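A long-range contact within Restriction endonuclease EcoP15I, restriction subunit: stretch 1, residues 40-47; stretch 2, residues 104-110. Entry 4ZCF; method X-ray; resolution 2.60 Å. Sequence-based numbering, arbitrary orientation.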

ATOM      1  N   LEU C  40      -6.799 -18.824  17.466  1.00 50.66           N
ATOM      2  CA  LEU C  40      -5.597 -18.104  17.067  1.00 50.61           C
ATOM      3  C   LEU C  40      -5.860 -16.605  16.811  1.00 53.04           C
ATOM      4  O   LEU C  40      -4.953 -15.790  16.969  1.00 51.98           O
ATOM      5  CB  LEU C  40      -4.990 -18.776  15.821  1.00 50.82           C
ATOM      6  CG  LEU C  40      -3.789 -19.688  16.064  1.00 55.37           C
ATOM      7  CD1 LEU C  40      -3.828 -20.891  15.172  1.00 54.87           C
ATOM      8  CD2 LEU C  40      -2.503 -18.960  15.832  1.00 59.56           C
ATOM      9  N   LEU C  41      -7.106 -16.250  16.448  1.00 48.25           N
ATOM     10  CA  LEU C  41      -7.496 -14.873  16.131  1.00 47.40           C
ATOM     11  C   LEU C  41      -8.318 -14.201  17.236  1.00 53.15           C
ATOM     12  O   LEU C  41      -8.270 -12.976  17.372  1.00 52.62           O
ATOM     13  CB  LEU C  41      -8.277 -14.812  14.791  1.00 46.58           C
ATOM     14  CG  LEU C  41      -7.760 -15.617  13.585  1.00 48.26           C
ATOM     15  CD1 LEU C  41      -8.865 -16.337  12.936  1.00 48.15           C
ATOM     16  CD2 LEU C  41      -7.153 -14.744  12.580  1.00 48.40           C
ATOM     17  N   ALA C  42      -9.136 -14.970  17.966  1.00 51.12           N
ATOM     18  CA  ALA C  42      -9.990 -14.386  19.004  1.00 51.18           C
ATOM     19  C   ALA C  42      -9.376 -14.452  20.394  1.00 54.36           C
ATOM     20  O   ALA C  42      -8.446 -15.219  20.631  1.00 53.54           O
ATOM     21  CB  ALA C  42     -11.384 -15.021  18.988  1.00 51.67           C
ATOM     22  N   ASN C  43      -9.899 -13.629  21.304  1.00 51.42           N
ATOM     23  CA  ASN C  43      -9.468 -13.572  22.694  1.00 52.01           C
ATOM     24  C   ASN C  43     -10.054 -14.731  23.495  1.00 58.13           C
ATOM     25  O   ASN C  43     -11.189 -15.129  23.218  1.00 57.20           O
ATOM     26  CB  ASN C  43     -10.019 -12.301  23.344  1.00 50.22           C
ATOM     27  CG  ASN C  43      -9.111 -11.123  23.472  1.00 58.36           C
ATOM     28  OD1 ASN C  43      -7.900 -11.150  23.200  1.00 51.20           O
ATOM     29  ND2 ASN C  43      -9.706 -10.053  23.921  1.00 49.92           N
ATOM     30  N   PRO C  44      -9.385 -15.173  24.596  1.00 57.42           N
ATOM     31  CA  PRO C  44     -10.023 -16.158  25.490  1.00 57.71           C
ATOM     32  C   PRO C  44     -11.212 -15.491  26.202  1.00 63.55           C
ATOM     33  O   PRO C  44     -11.173 -14.283  26.474  1.00 63.24           O
ATOM     34  CB  PRO C  44      -8.915 -16.484  26.508  1.00 59.20           C
ATOM     35  CG  PRO C  44      -7.646 -15.940  25.913  1.00 63.46           C
ATOM     36  CD  PRO C  44      -8.066 -14.758  25.122  1.00 58.90           C
ATOM     37  N   GLU C  45     -12.279 -16.253  26.471  1.00 61.34           N
ATOM     38  CA  GLU C  45     -13.436 -15.709  27.179  1.00 61.32           C
ATOM     39  C   GLU C  45     -13.113 -15.724  28.678  1.00 64.01           C
ATOM     40  O   GLU C  45     -12.957 -16.795  29.255  1.00 63.47           O
ATOM     41  CB  GLU C  45     -14.687 -16.530  26.874  1.00 62.15           C
ATOM     42  N   LEU C  46     -12.928 -14.536  29.283  1.00 60.42           N
ATOM     43  CA  LEU C  46     -12.619 -14.396  30.711  1.00 59.84           C
ATOM     44  C   LEU C  46     -13.917 -14.378  31.524  1.00 65.05           C
ATOM     45  O   LEU C  46     -14.550 -13.325  31.696  1.00 64.23           O
ATOM     46  CB  LEU C  46     -11.737 -13.157  30.984  1.00 59.17           C
ATOM     47  CG  LEU C  46     -11.085 -13.082  32.365  1.00 62.27           C
ATOM     48  CD1 LEU C  46     -10.072 -14.213  32.561  1.00 62.10           C
ATOM     49  CD2 LEU C  46     -10.431 -11.729  32.581  1.00 61.38           C
ATOM     50  N   LYS C  47     -14.316 -15.582  31.989  1.00 62.97           N
ATOM     51  CA  LYS C  47     -15.554 -15.847  32.728  1.00 62.86           C
ATOM     52  C   LYS C  47     -15.363 -15.970  34.236  1.00 66.28           C
ATOM     53  O   LYS C  47     -14.448 -16.651  34.689  1.00 65.32           O
ATOM     54  CB  LYS C  47     -16.213 -17.108  32.180  1.00 63.69           C
TER
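Stretch 2 (104-110) SFGINKF

A buried asparagine can fasten one segment of a chain to another much as a backbone would, because its carboxamide carries an acceptor and a donor on a single flat group and so reads the peptide groups of its neighbour. The restriction subunit of EcoP15I offers a worked example, in which residues 104-110 lie against residues 40-47, with any two touching residues at least 59 apart in sequence. The end-to-end directions of the touching parts, taken from CA 41 to 46 and from CA 105 to 109, are 137° apart, so the second stretch runs broadly, though obliquely, against the first. Together the two surfaces bury 478 Å².

Stretch 2 enters as the last part of a helix. Ser104 lies beyond contact distance, and the packing begins with Phe105, whose CA-to-CB bond points toward stretch 1. Its partner is Leu46, in the short strand 45-47. Leu46 CD1 comes within 3.6 Å of Phe105 CD1, while Leu46 CD2 lies over one face of the ring, 4.1 Å from the centroid of Phe105 and 21° off the ring normal, a CH-pi arrangement. The two CA atoms, of Leu46 and Phe105, are nevertheless 7.6 Å apart: here the side chains span the gap.

At Gly106 the chain leaves helical geometry with a positive phi of 73°, a conformation that by itself favours glycine. The turn brings the backbone close to the ring of Pro44, with Gly106 O 3.5 Å from Pro44 CD. Ile107 follows in extended conformation, and the backbones draw nearer, its CA lying 5.7 Å from the CA of Asn43. Although its CA-to-CB bond points sideways, the end of the side chain reaches stretch 1: Ile107 CD1 is 4.2 Å from Pro44 CD and also 4.2 Å from Leu46 CB, bridging the apolar patch between proline and leucine. Ile107 CG2, meanwhile, packs 3.4 Å from Asn43 ND2.

From Asn108 onward the contact becomes polar. The backbone nitrogen of Asn108 donates to the side chain of Asn43, with Asn108 N 3.1 Å from Asn43 OD1. The same oxygen accepts a second, weak bond from the next peptide, Lys109 N to Asn43 OD1, at 3.0 Å and with an angle at the hydrogen of 132°. The other half of the carboxamide closes the link, as Asn43 ND2 donates to Lys109 O over 3.0 Å. One side chain thus engages both the NH and the CO of Lys109, where a strand begins.

Lys109 adds a tie of its own. Its CA-to-CB bond points toward stretch 1, and its side chain, near 180° at chi2, chi3 and chi4, extends to the backbone carbonyl of Leu41, where Lys109 NZ donates to Leu41 O at 2.7 Å. Phe110 carries the strand onward without touching stretch 1. The general lesson is a division along the sequence: apolar packing first, then hydrogen bonding centred on one asparagine.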

ATOM      1  N   SER C 104      -1.626 -11.929  33.252  1.00 50.83           N
ATOM      2  CA  SER C 104      -2.483 -12.812  34.041  1.00 50.33           C
ATOM      3  C   SER C 104      -3.414 -13.752  33.277  1.00 54.19           C
ATOM      4  O   SER C 104      -3.576 -14.900  33.694  1.00 53.89           O
ATOM      5  CB  SER C 104      -3.271 -12.002  35.065  1.00 52.80           C
ATOM      6  OG  SER C 104      -2.409 -11.231  35.886  1.00 60.16           O
ATOM      7  N   PHE C 105      -4.031 -13.278  32.177  1.00 50.97           N
ATOM      8  CA  PHE C 105      -5.055 -14.038  31.452  1.00 50.09           C
ATOM      9  C   PHE C 105      -4.844 -14.341  29.980  1.00 50.60           C
ATOM     10  O   PHE C 105      -5.625 -15.107  29.403  1.00 48.95           O
ATOM     11  CB  PHE C 105      -6.430 -13.379  31.665  1.00 52.26           C
ATOM     12  CG  PHE C 105      -6.680 -12.966  33.094  1.00 54.33           C
ATOM     13  CD1 PHE C 105      -6.861 -13.922  34.092  1.00 57.54           C
ATOM     14  CD2 PHE C 105      -6.707 -11.621  33.451  1.00 56.27           C
ATOM     15  CE1 PHE C 105      -7.084 -13.537  35.418  1.00 58.21           C
ATOM     16  CE2 PHE C 105      -6.938 -11.237  34.778  1.00 58.74           C
ATOM     17  CZ  PHE C 105      -7.122 -12.198  35.749  1.00 56.80           C
ATOM     18  N   GLY C 106      -3.840 -13.726  29.371  1.00 46.55           N
ATOM     19  CA  GLY C 106      -3.568 -13.930  27.952  1.00 46.10           C
ATOM     20  C   GLY C 106      -4.567 -13.261  27.027  1.00 49.88           C
ATOM     21  O   GLY C 106      -4.861 -13.776  25.946  1.00 49.27           O
ATOM     22  N   ILE C 107      -5.101 -12.107  27.453  1.00 46.83           N
ATOM     23  CA  ILE C 107      -5.972 -11.278  26.632  1.00 46.57           C
ATOM     24  C   ILE C 107      -4.958 -10.535  25.727  1.00 52.73           C
ATOM     25  O   ILE C 107      -4.020  -9.920  26.239  1.00 51.19           O
ATOM     26  CB  ILE C 107      -6.871 -10.324  27.484  1.00 48.59           C
ATOM     27  CG1 ILE C 107      -7.666 -11.072  28.595  1.00 48.11           C
ATOM     28  CG2 ILE C 107      -7.785  -9.450  26.602  1.00 48.41           C
ATOM     29  CD1 ILE C 107      -8.839 -12.008  28.135  1.00 56.14           C
ATOM     30  N   ASN C 108      -5.079 -10.696  24.397  1.00 51.42           N
ATOM     31  CA  ASN C 108      -4.105 -10.104  23.477  1.00 51.86           C
ATOM     32  C   ASN C 108      -4.685  -9.127  22.440  1.00 52.86           C
ATOM     33  O   ASN C 108      -3.946  -8.623  21.590  1.00 52.08           O
ATOM     34  CB  ASN C 108      -3.256 -11.213  22.816  1.00 54.87           C
ATOM     35  CG  ASN C 108      -4.007 -12.093  21.853  1.00 81.34           C
ATOM     36  OD1 ASN C 108      -5.061 -12.660  22.173  1.00 77.50           O
ATOM     37  ND2 ASN C 108      -3.446 -12.267  20.660  1.00 75.82           N
ATOM     38  N   LYS C 109      -6.002  -8.882  22.505  1.00 46.80           N
ATOM     39  CA  LYS C 109      -6.708  -8.001  21.584  1.00 44.84           C
ATOM     40  C   LYS C 109      -7.604  -7.021  22.330  1.00 46.71           C
ATOM     41  O   LYS C 109      -8.501  -7.423  23.073  1.00 45.12           O
ATOM     42  CB  LYS C 109      -7.436  -8.806  20.494  1.00 46.73           C
ATOM     43  CG  LYS C 109      -6.468  -9.264  19.407  1.00 47.61           C
ATOM     44  CD  LYS C 109      -7.128  -9.851  18.203  1.00 46.70           C
ATOM     45  CE  LYS C 109      -6.073 -10.540  17.375  1.00 47.38           C
ATOM     46  NZ  LYS C 109      -6.660 -11.174  16.154  1.00 46.63           N
ATOM     47  N   PHE C 110      -7.288  -5.724  22.183  1.00 43.42           N
ATOM     48  CA  PHE C 110      -7.952  -4.618  22.876  1.00 43.01           C
ATOM     49  C   PHE C 110      -8.308  -3.496  21.899  1.00 46.31           C
ATOM     50  O   PHE C 110      -7.538  -3.205  20.984  1.00 46.19           O
ATOM     51  CB  PHE C 110      -7.020  -4.043  23.976  1.00 44.45           C
ATOM     52  CG  PHE C 110      -6.418  -5.041  24.942  1.00 46.03           C
ATOM     53  CD1 PHE C 110      -5.255  -5.735  24.620  1.00 50.67           C
ATOM     54  CD2 PHE C 110      -6.973  -5.240  26.197  1.00 48.13           C
ATOM     55  CE1 PHE C 110      -4.710  -6.676  25.507  1.00 51.74           C
ATOM     56  CE2 PHE C 110      -6.417  -6.165  27.092  1.00 51.36           C
ATOM     57  CZ  PHE C 110      -5.289  -6.875  26.742  1.00 50.02           C
TER